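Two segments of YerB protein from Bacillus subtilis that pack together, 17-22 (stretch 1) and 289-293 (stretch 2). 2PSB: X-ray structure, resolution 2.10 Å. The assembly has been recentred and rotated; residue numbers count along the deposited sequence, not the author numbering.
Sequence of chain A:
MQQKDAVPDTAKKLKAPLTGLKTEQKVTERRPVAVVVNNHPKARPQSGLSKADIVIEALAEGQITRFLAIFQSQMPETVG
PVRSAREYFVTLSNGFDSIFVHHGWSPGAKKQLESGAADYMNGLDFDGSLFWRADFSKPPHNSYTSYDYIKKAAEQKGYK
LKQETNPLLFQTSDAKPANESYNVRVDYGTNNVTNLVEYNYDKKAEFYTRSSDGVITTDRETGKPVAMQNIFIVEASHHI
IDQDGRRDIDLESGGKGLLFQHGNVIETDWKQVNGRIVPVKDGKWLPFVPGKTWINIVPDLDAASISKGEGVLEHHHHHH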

# COMPACT_ATOMS: atom_id res chain seq x y z
N PRO A 17 -1.71 -15.27 -5.32
CA PRO A 17 -2.98 -14.68 -4.89
C PRO A 17 -3.15 -13.19 -5.16
O PRO A 17 -4.17 -12.74 -5.66
CB PRO A 17 -3.01 -14.96 -3.38
CG PRO A 17 -2.02 -16.07 -3.19
CD PRO A 17 -0.95 -15.76 -4.17
N LEU A 18 -2.12 -12.42 -4.82
CA LEU A 18 -2.19 -10.98 -4.96
C LEU A 18 -1.64 -10.37 -6.24
O LEU A 18 -1.70 -9.16 -6.42
CB LEU A 18 -1.53 -10.35 -3.74
CG LEU A 18 -2.08 -10.93 -2.42
CD1 LEU A 18 -1.59 -10.10 -1.25
CD2 LEU A 18 -3.62 -10.94 -2.45
N THR A 19 -1.15 -11.22 -7.14
CA THR A 19 -0.61 -10.72 -8.39
C THR A 19 -1.19 -11.42 -9.62
O THR A 19 -1.26 -10.84 -10.71
CB THR A 19 0.91 -10.88 -8.42
OG1 THR A 19 1.46 -10.09 -9.48
CG2 THR A 19 1.28 -12.32 -8.64
N GLY A 20 -1.60 -12.67 -9.44
CA GLY A 20 -2.17 -13.40 -10.56
C GLY A 20 -1.12 -13.99 -11.47
O GLY A 20 -1.44 -14.64 -12.47
N LEU A 21 0.15 -13.75 -11.14
CA LEU A 21 1.27 -14.26 -11.92
C LEU A 21 1.66 -15.63 -11.36
O LEU A 21 1.48 -15.90 -10.17
CB LEU A 21 2.48 -13.32 -11.81
CG LEU A 21 2.65 -12.13 -12.77
CD1 LEU A 21 1.36 -11.77 -13.46
CD2 LEU A 21 3.19 -10.95 -11.98
N LYS A 22 2.18 -16.49 -12.23
CA LYS A 22 2.57 -17.83 -11.82
C LYS A 22 3.75 -17.79 -10.85
O LYS A 22 4.60 -16.91 -10.93
CB LYS A 22 2.94 -18.67 -13.05
CG LYS A 22 1.84 -18.76 -14.11
CD LYS A 22 2.17 -19.80 -15.19
CE LYS A 22 1.21 -19.75 -16.37
NZ LYS A 22 -0.20 -20.13 -16.02
N VAL A 289 -5.50 -6.64 -13.86
CA VAL A 289 -4.56 -7.20 -14.82
C VAL A 289 -3.47 -7.88 -13.99
O VAL A 289 -2.99 -7.31 -13.02
CB VAL A 289 -3.88 -6.08 -15.66
CG1 VAL A 289 -2.64 -6.63 -16.36
CG2 VAL A 289 -4.86 -5.49 -16.68
N PRO A 290 -3.05 -9.10 -14.36
CA PRO A 290 -2.00 -9.74 -13.56
C PRO A 290 -0.79 -8.82 -13.34
O PRO A 290 -0.31 -8.18 -14.28
CB PRO A 290 -1.65 -10.98 -14.39
CG PRO A 290 -2.93 -11.31 -15.08
CD PRO A 290 -3.46 -9.95 -15.50
N GLY A 291 -0.31 -8.74 -12.10
CA GLY A 291 0.84 -7.89 -11.82
C GLY A 291 0.68 -7.04 -10.57
O GLY A 291 -0.16 -7.32 -9.72
N LYS A 292 1.49 -6.00 -10.46
CA LYS A 292 1.42 -5.12 -9.31
C LYS A 292 0.28 -4.11 -9.41
O LYS A 292 -0.06 -3.63 -10.50
CB LYS A 292 2.75 -4.38 -9.12
CG LYS A 292 3.81 -5.14 -8.32
CD LYS A 292 4.37 -6.33 -9.07
CE LYS A 292 5.57 -6.95 -8.32
NZ LYS A 292 5.21 -7.73 -7.09
N THR A 293 -0.30 -3.79 -8.25
CA THR A 293 -1.40 -2.84 -8.17
C THR A 293 -1.14 -1.75 -7.15
O THR A 293 -0.70 -2.01 -6.03
CB THR A 293 -2.74 -3.53 -7.78
OG1 THR A 293 -3.12 -4.45 -8.81
CG2 THR A 293 -3.86 -2.50 -7.58
O HOH W 1 -2.36 -6.74 -8.13

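Two loops far apart in sequence meet here over a small area, about 212 Å² with both sides summed, and three residues cover most of it: Gly-291, Thr-19 and Pro-290. Its one direct hydrogen bond joins backbone to backbone. Gly-291 N donates a hydrogen bond to Thr-19 O, with the two atoms 2.7 Å apart and an angle of 149° at the hydrogen, so the bond is short and reasonably straight. The same carbonyl oxygen serves a second neighbour: Pro-290 CA lies 3.1 Å from Thr-19 O, a CA-H...O contact bent to 126° at the hydrogen. Proline has no amide hydrogen to offer, and it is the amide of the following glycine that supplies the conventional donor.

Gly-291 suits its place because of its backbone angles, phi 135° and psi -162°, at which a CB would be jammed against the carbonyl oxygen of Pro-290. Gly-20 obeys the same rule at phi 81° and psi 0°; there a CB would also point toward the other stretch, its ideal position only 3.7 Å from Pro-290 CB.

Thr-19, a t rotamer, brings its hydroxyl to the glycine as well, with Thr-19 OG1 3.2 Å from Gly-291 O. Its short, branched side chain thus places a polar atom beside the peptide groups of Gly-291 without needing to reach far. A water extends this polar side of the contact, donating to Leu-18 O at 3.0 Å and to Gly-291 O at 2.8 Å while accepting from Thr-293 OG1 at 2.5 Å. It thereby joins two carbonyl oxygens that cannot bond to each other.

Pro-290 also provides an apolar surface. Leu-21 leaves its backbone sideways, but the end of its side chain comes nearer, bringing Leu-21 CD1 to 3.2 Å from Pro-290 CB, a tight approach for two carbons.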